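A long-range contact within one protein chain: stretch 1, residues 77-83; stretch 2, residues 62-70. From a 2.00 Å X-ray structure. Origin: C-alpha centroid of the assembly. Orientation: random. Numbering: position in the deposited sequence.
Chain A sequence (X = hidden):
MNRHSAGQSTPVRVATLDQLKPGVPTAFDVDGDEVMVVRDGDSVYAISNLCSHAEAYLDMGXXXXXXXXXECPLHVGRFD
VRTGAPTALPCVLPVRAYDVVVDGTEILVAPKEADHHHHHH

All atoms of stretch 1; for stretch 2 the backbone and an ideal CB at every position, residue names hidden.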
ATOM      1  N   GLY A  77       7.648  -3.366 -12.269  1.00 12.33           N
ATOM      2  CA  GLY A  77       6.500  -4.255 -12.086  1.00 12.44           C
ATOM      3  C   GLY A  77       5.363  -3.479 -11.441  1.00 12.63           C
ATOM      4  O   GLY A  77       5.580  -2.384 -10.924  1.00 12.80           O
ATOM      5  N   ARG A  78       4.147  -4.026 -11.457  1.00 12.32           N
ATOM      6  CA  ARG A  78       3.010  -3.348 -10.811  1.00 13.06           C
ATOM      7  C   ARG A  78       2.162  -4.283  -9.969  1.00 12.42           C
ATOM      8  O   ARG A  78       2.111  -5.483 -10.245  1.00 12.10           O
ATOM      9  CB  ARG A  78       2.096  -2.660 -11.823  1.00 12.87           C
ATOM     10  CG  ARG A  78       2.758  -1.522 -12.620  1.00 13.99           C
ATOM     11  CD  ARG A  78       1.739  -0.734 -13.452  1.00 15.30           C
ATOM     12  NE  ARG A  78       2.410   0.237 -14.330  1.00 16.00           N
ATOM     13  CZ  ARG A  78       1.792   1.180 -15.044  1.00 18.97           C
ATOM     14  NH1 ARG A  78       0.466   1.306 -15.012  1.00 16.45           N
ATOM     15  NH2 ARG A  78       2.511   1.999 -15.801  1.00 17.16           N
ATOM     16  N   PHE A  79       1.522  -3.718  -8.940  1.00 11.66           N
ATOM     17  CA  PHE A  79       0.515  -4.430  -8.131  1.00 11.08           C
ATOM     18  C   PHE A  79      -0.780  -3.642  -8.064  1.00 10.81           C
ATOM     19  O   PHE A  79      -0.773  -2.398  -8.071  1.00 10.41           O
ATOM     20  CB  PHE A  79       1.016  -4.661  -6.698  1.00 10.98           C
ATOM     21  CG  PHE A  79       2.277  -5.502  -6.631  1.00 12.51           C
ATOM     22  CD1 PHE A  79       3.535  -4.891  -6.643  1.00 10.34           C
ATOM     23  CD2 PHE A  79       2.201  -6.897  -6.480  1.00 11.74           C
ATOM     24  CE1 PHE A  79       4.721  -5.657  -6.568  1.00 10.05           C
ATOM     25  CE2 PHE A  79       3.368  -7.659  -6.402  1.00 10.40           C
ATOM     26  CZ  PHE A  79       4.631  -7.027  -6.434  1.00 11.23           C
ATOM     27  N   ASP A  80      -1.880  -4.373  -7.962  1.00  9.92           N
ATOM     28  CA  ASP A  80      -3.169  -3.788  -7.641  1.00 10.66           C
ATOM     29  C   ASP A  80      -3.152  -3.473  -6.119  1.00 10.69           C
ATOM     30  O   ASP A  80      -2.997  -4.376  -5.302  1.00 10.99           O
ATOM     31  CB  ASP A  80      -4.277  -4.790  -8.003  1.00 10.73           C
ATOM     32  CG  ASP A  80      -5.647  -4.375  -7.463  1.00 14.87           C
ATOM     33  OD1 ASP A  80      -5.897  -3.138  -7.308  1.00 12.89           O
ATOM     34  OD2 ASP A  80      -6.465  -5.296  -7.183  1.00 15.11           O
ATOM     35  N   VAL A  81      -3.318  -2.202  -5.752  1.00 10.07           N
ATOM     36  CA  VAL A  81      -3.331  -1.810  -4.329  1.00  9.62           C
ATOM     37  C   VAL A  81      -4.537  -2.293  -3.542  1.00 10.05           C
ATOM     38  O   VAL A  81      -4.501  -2.290  -2.307  1.00  9.21           O
ATOM     39  CB  VAL A  81      -3.128  -0.287  -4.131  1.00 10.14           C
ATOM     40  CG1 VAL A  81      -1.765   0.139  -4.704  1.00 10.41           C
ATOM     41  CG2 VAL A  81      -4.270   0.534  -4.761  1.00  8.43           C
ATOM     42  N   ARG A  82      -5.599  -2.699  -4.253  1.00 10.03           N
ATOM     43  CA  ARG A  82      -6.811  -3.233  -3.626  1.00 10.66           C
ATOM     44  C   ARG A  82      -6.625  -4.655  -3.099  1.00 11.38           C
ATOM     45  O   ARG A  82      -7.263  -5.058  -2.096  1.00 12.46           O
ATOM     46  CB  ARG A  82      -7.955  -3.248  -4.641  1.00 10.95           C
ATOM     47  CG  ARG A  82      -8.439  -1.857  -5.038  1.00 12.91           C
ATOM     48  CD  ARG A  82      -9.360  -1.933  -6.239  1.00 14.42           C
ATOM     49  NE  ARG A  82      -8.616  -2.268  -7.454  1.00 16.35           N
ATOM     50  CZ  ARG A  82      -9.146  -2.278  -8.669  1.00 17.69           C
ATOM     51  NH1 ARG A  82     -10.416  -1.951  -8.835  1.00 18.01           N
ATOM     52  NH2 ARG A  82      -8.409  -2.620  -9.715  1.00 18.01           N
ATOM     53  N   THR A  83      -5.736  -5.420  -3.739  1.00 10.22           N
ATOM     54  CA  THR A  83      -5.670  -6.868  -3.499  1.00  9.86           C
ATOM     55  C   THR A  83      -4.278  -7.425  -3.299  1.00  9.23           C
ATOM     56  O   THR A  83      -4.127  -8.585  -2.817  1.00  8.54           O
ATOM     57  CB  THR A  83      -6.343  -7.664  -4.655  1.00  9.72           C
ATOM     58  OG1 THR A  83      -5.622  -7.403  -5.869  1.00 12.58           O
ATOM     59  CG2 THR A  83      -7.848  -7.264  -4.819  1.00 11.01           C
ATOM     60  N   UNK A  62       5.741   4.675  -8.248  1.00 14.93           N
ATOM     61  CA  UNK A  62       4.755   5.597  -8.824  1.00 14.55           C
ATOM     62  C   UNK A  62       3.355   5.020  -8.668  1.00 14.82           C
ATOM     63  O   UNK A  62       3.109   3.863  -9.055  1.00 13.48           O
ATOM     64  CB  UNK A  62       5.058   5.869 -10.299  1.00 14.55           C
ATOM     65  N   UNK A  63       2.441   5.810  -8.087  1.00 14.69           N
ATOM     66  CA  UNK A  63       1.056   5.376  -7.966  1.00 15.35           C
ATOM     67  C   UNK A  63       0.230   5.867  -9.154  1.00 16.18           C
ATOM     68  O   UNK A  63       0.281   7.039  -9.503  1.00 15.69           O
ATOM     69  CB  UNK A  63       0.452   5.880  -6.654  1.00 15.35           C
ATOM     70  N   UNK A  64      -0.527   4.944  -9.751  1.00 15.78           N
ATOM     71  CA  UNK A  64      -1.373   5.214 -10.888  1.00 16.72           C
ATOM     72  C   UNK A  64      -2.818   5.176 -10.420  1.00 17.17           C
ATOM     73  O   UNK A  64      -3.414   4.103 -10.326  1.00 16.27           O
ATOM     74  CB  UNK A  64      -1.124   4.213 -12.018  1.00 16.72           C
ATOM     75  N   UNK A  65      -3.364   6.356 -10.111  1.00 17.48           N
ATOM     76  CA  UNK A  65      -4.716   6.445  -9.544  1.00 18.95           C
ATOM     77  C   UNK A  65      -5.770   5.882 -10.497  1.00 19.35           C
ATOM     78  O   UNK A  65      -6.731   5.264 -10.053  1.00 19.79           O
ATOM     79  CB  UNK A  65      -5.051   7.899  -9.205  1.00 18.95           C
ATOM     80  N   UNK A  66      -5.573   6.056 -11.798  1.00 20.25           N
ATOM     81  CA  UNK A  66      -6.593   5.668 -12.790  1.00 20.92           C
ATOM     82  C   UNK A  66      -6.810   4.169 -12.808  1.00 19.88           C
ATOM     83  O   UNK A  66      -7.920   3.705 -13.072  1.00 20.52           O
ATOM     84  CB  UNK A  66      -6.192   6.144 -14.188  1.00 20.92           C
ATOM     85  N   UNK A  67      -5.733   3.412 -12.580  1.00 18.17           N
ATOM     86  CA  UNK A  67      -5.783   1.963 -12.613  1.00 16.51           C
ATOM     87  C   UNK A  67      -5.592   1.316 -11.230  1.00 15.93           C
ATOM     88  O   UNK A  67      -5.623   0.085 -11.126  1.00 15.28           O
ATOM     89  CB  UNK A  67      -4.715   1.444 -13.577  1.00 16.51           C
ATOM     90  N   UNK A  68      -5.413   2.142 -10.184  1.00 14.45           N
ATOM     91  CA  UNK A  68      -5.181   1.688  -8.782  1.00 13.71           C
ATOM     92  C   UNK A  68      -4.004   0.700  -8.673  1.00 13.12           C
ATOM     93  O   UNK A  68      -4.096  -0.350  -8.008  1.00 12.31           O
ATOM     94  CB  UNK A  68      -6.446   1.027  -8.230  1.00 13.71           C
ATOM     95  N   UNK A  69      -2.919   1.052  -9.367  1.00 13.00           N
ATOM     96  CA  UNK A  69      -1.690   0.276  -9.363  1.00 12.86           C
ATOM     97  C   UNK A  69      -0.574   1.089  -8.752  1.00 12.62           C
ATOM     98  O   UNK A  69      -0.475   2.308  -8.968  1.00 12.50           O
ATOM     99  CB  UNK A  69      -1.317  -0.169 -10.778  1.00 12.86           C
ATOM    100  N   UNK A  70       0.261   0.409  -7.988  1.00 12.91           N
ATOM    101  CA  UNK A  70       1.545   0.951  -7.574  1.00 12.63           C
ATOM    102  C   UNK A  70       2.620   0.314  -8.474  1.00 12.65           C
ATOM    103  O   UNK A  70       2.634  -0.895  -8.707  1.00 11.25           O
ATOM    104  CB  UNK A  70       1.814   0.681  -6.092  1.00 12.63           C
TER

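Position 62 has extended backbone angles, and nothing of stretch 1 lies within 5.5 Å of its ideal CB, so β-branched and many other residues would suit; the residue is Val 62, which does not touch stretch 1.

At position 63 the CA-to-CB bond points away, so a small side chain would miss stretch 1 and only a long or aromatic one could return to the methyl groups of Val 81. Phe 63, with chi1 t, does so: its CE1 lies 3.8 Å from Val 81 CG2, which meets the ring at its edge.

Position 64 points toward stretch 1, its ideal CB 4.5 Å from Arg 78 NH1. An extended guanidinium here invites an acid, or a flat ring to lie against it. The residue is His 64, on which the guanidinium of Arg 78 stacks, planes at 14° and centres 3.8 Å apart.

Positions 65 and 66 have helical-type angles within the turn and ideal CB atoms far from stretch 1, so many residues would serve. They are Ala 65 and Glu 66, neither in contact.

Position 67 points sideways, with Arg 78 NH1 5.4 Å from the ideal CB. A small polar residue or an acid would suit. Ser 67 leaves OG 4.3 Å from Arg 78 NH1 and donates a hydrogen bond from OG to the side chain at position 69.

At position 68, phi is positive (54/44), which favours Gly, Asn or Asp. Yet CB points toward stretch 1, near Val 81 CG2 and the Arg 82 side chain, where apolar bulk could pack. Leu 68 takes this course: its CB is 4.1 Å from Val 81 CG2, and its CD1 lies over one face of the Arg 82 guanidinium, 3.7 Å from Arg 82 CD. Its O accepts a hydrogen bond from Val 81 N (3.0 Å).

Position 69 pairs with Asp 80 in the antiparallel ladder, its ideal CB 4.1 Å from Arg 78 CD. An acid, Gln or Asn could reach the guanidinium. Glu 69 forms a salt bridge, OE1 to Arg 78 NH1 at 3.1 Å, and Ser 67 OG donates to Glu 69 OE1 (2.6 Å).

Position 70 pairs with Phe 79 through two 3.0 Å hydrogen bonds, from its N to Phe 79 O and from Phe 79 N to its O. Its CB shares a face with Phe 79, 3.9 Å from Val 81 CG1, favouring Val, Ile or Leu. In Ile 70, CG2 lies 4.0 Å from Phe 79 CB.

Stretch 2 (62-70) VFHAESLEI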
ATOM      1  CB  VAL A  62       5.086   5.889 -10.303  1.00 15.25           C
ATOM      2  CG1 VAL A  62       3.946   6.681 -11.007  1.00 17.23           C
ATOM      3  CG2 VAL A  62       6.406   6.680 -10.380  1.00 16.84           C
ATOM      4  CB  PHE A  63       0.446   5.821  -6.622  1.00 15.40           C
ATOM      5  CG  PHE A  63      -0.990   5.410  -6.439  1.00 15.64           C
ATOM      6  CD1 PHE A  63      -1.335   4.065  -6.287  1.00 14.21           C
ATOM      7  CD2 PHE A  63      -1.999   6.370  -6.408  1.00 17.49           C
ATOM      8  CE1 PHE A  63      -2.666   3.689  -6.108  1.00 13.04           C
ATOM      9  CE2 PHE A  63      -3.346   6.002  -6.228  1.00 16.15           C
ATOM     10  CZ  PHE A  63      -3.669   4.664  -6.070  1.00 15.80           C
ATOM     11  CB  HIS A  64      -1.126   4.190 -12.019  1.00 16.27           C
ATOM     12  CG  HIS A  64       0.275   4.207 -12.539  1.00 17.60           C
ATOM     13  ND1 HIS A  64       0.654   4.961 -13.625  1.00 19.16           N
ATOM     14  CD2 HIS A  64       1.399   3.595 -12.096  1.00 17.50           C
ATOM     15  CE1 HIS A  64       1.950   4.814 -13.829  1.00 20.70           C
ATOM     16  NE2 HIS A  64       2.427   3.990 -12.916  1.00 17.98           N
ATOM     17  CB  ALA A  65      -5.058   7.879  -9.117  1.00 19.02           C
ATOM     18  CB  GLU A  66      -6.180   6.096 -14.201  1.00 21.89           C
ATOM     19  CG  GLU A  66      -4.901   6.936 -14.277  1.00 29.62           C
ATOM     20  CD  GLU A  66      -3.577   6.139 -14.143  1.00 34.89           C
ATOM     21  OE1 GLU A  66      -3.639   4.895 -14.305  1.00 36.91           O
ATOM     22  OE2 GLU A  66      -2.502   6.731 -13.850  1.00 38.67           O
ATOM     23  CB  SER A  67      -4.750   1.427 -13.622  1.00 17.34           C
ATOM     24  OG  SER A  67      -3.419   1.687 -13.188  1.00 15.75           O
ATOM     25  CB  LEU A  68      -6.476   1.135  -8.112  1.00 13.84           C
ATOM     26  CG  LEU A  68      -7.606   2.167  -7.859  1.00 14.18           C
ATOM     27  CD1 LEU A  68      -8.882   1.495  -7.413  1.00 15.18           C
ATOM     28  CD2 LEU A  68      -7.218   3.285  -6.846  1.00 13.09           C
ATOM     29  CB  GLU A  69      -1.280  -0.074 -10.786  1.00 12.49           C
ATOM     30  CG  GLU A  69      -2.169  -1.087 -11.487  1.00 14.62           C
ATOM     31  CD  GLU A  69      -1.717  -1.299 -12.924  1.00 16.29           C
ATOM     32  OE1 GLU A  69      -1.815  -0.342 -13.706  1.00 17.68           O
ATOM     33  OE2 GLU A  69      -1.243  -2.407 -13.264  1.00 14.96           O
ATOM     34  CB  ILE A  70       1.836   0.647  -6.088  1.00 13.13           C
ATOM     35  CG1 ILE A  70       3.129   1.346  -5.623  1.00 12.63           C
ATOM     36  CG2 ILE A  70       1.954  -0.885  -5.858  1.00 13.05           C
ATOM     37  CD1 ILE A  70       3.075   2.879  -5.678  1.00 10.21           C
TER
HETATM   38  O   HOH W   1      -5.570  -2.355  -9.900  1.00 18.55           O
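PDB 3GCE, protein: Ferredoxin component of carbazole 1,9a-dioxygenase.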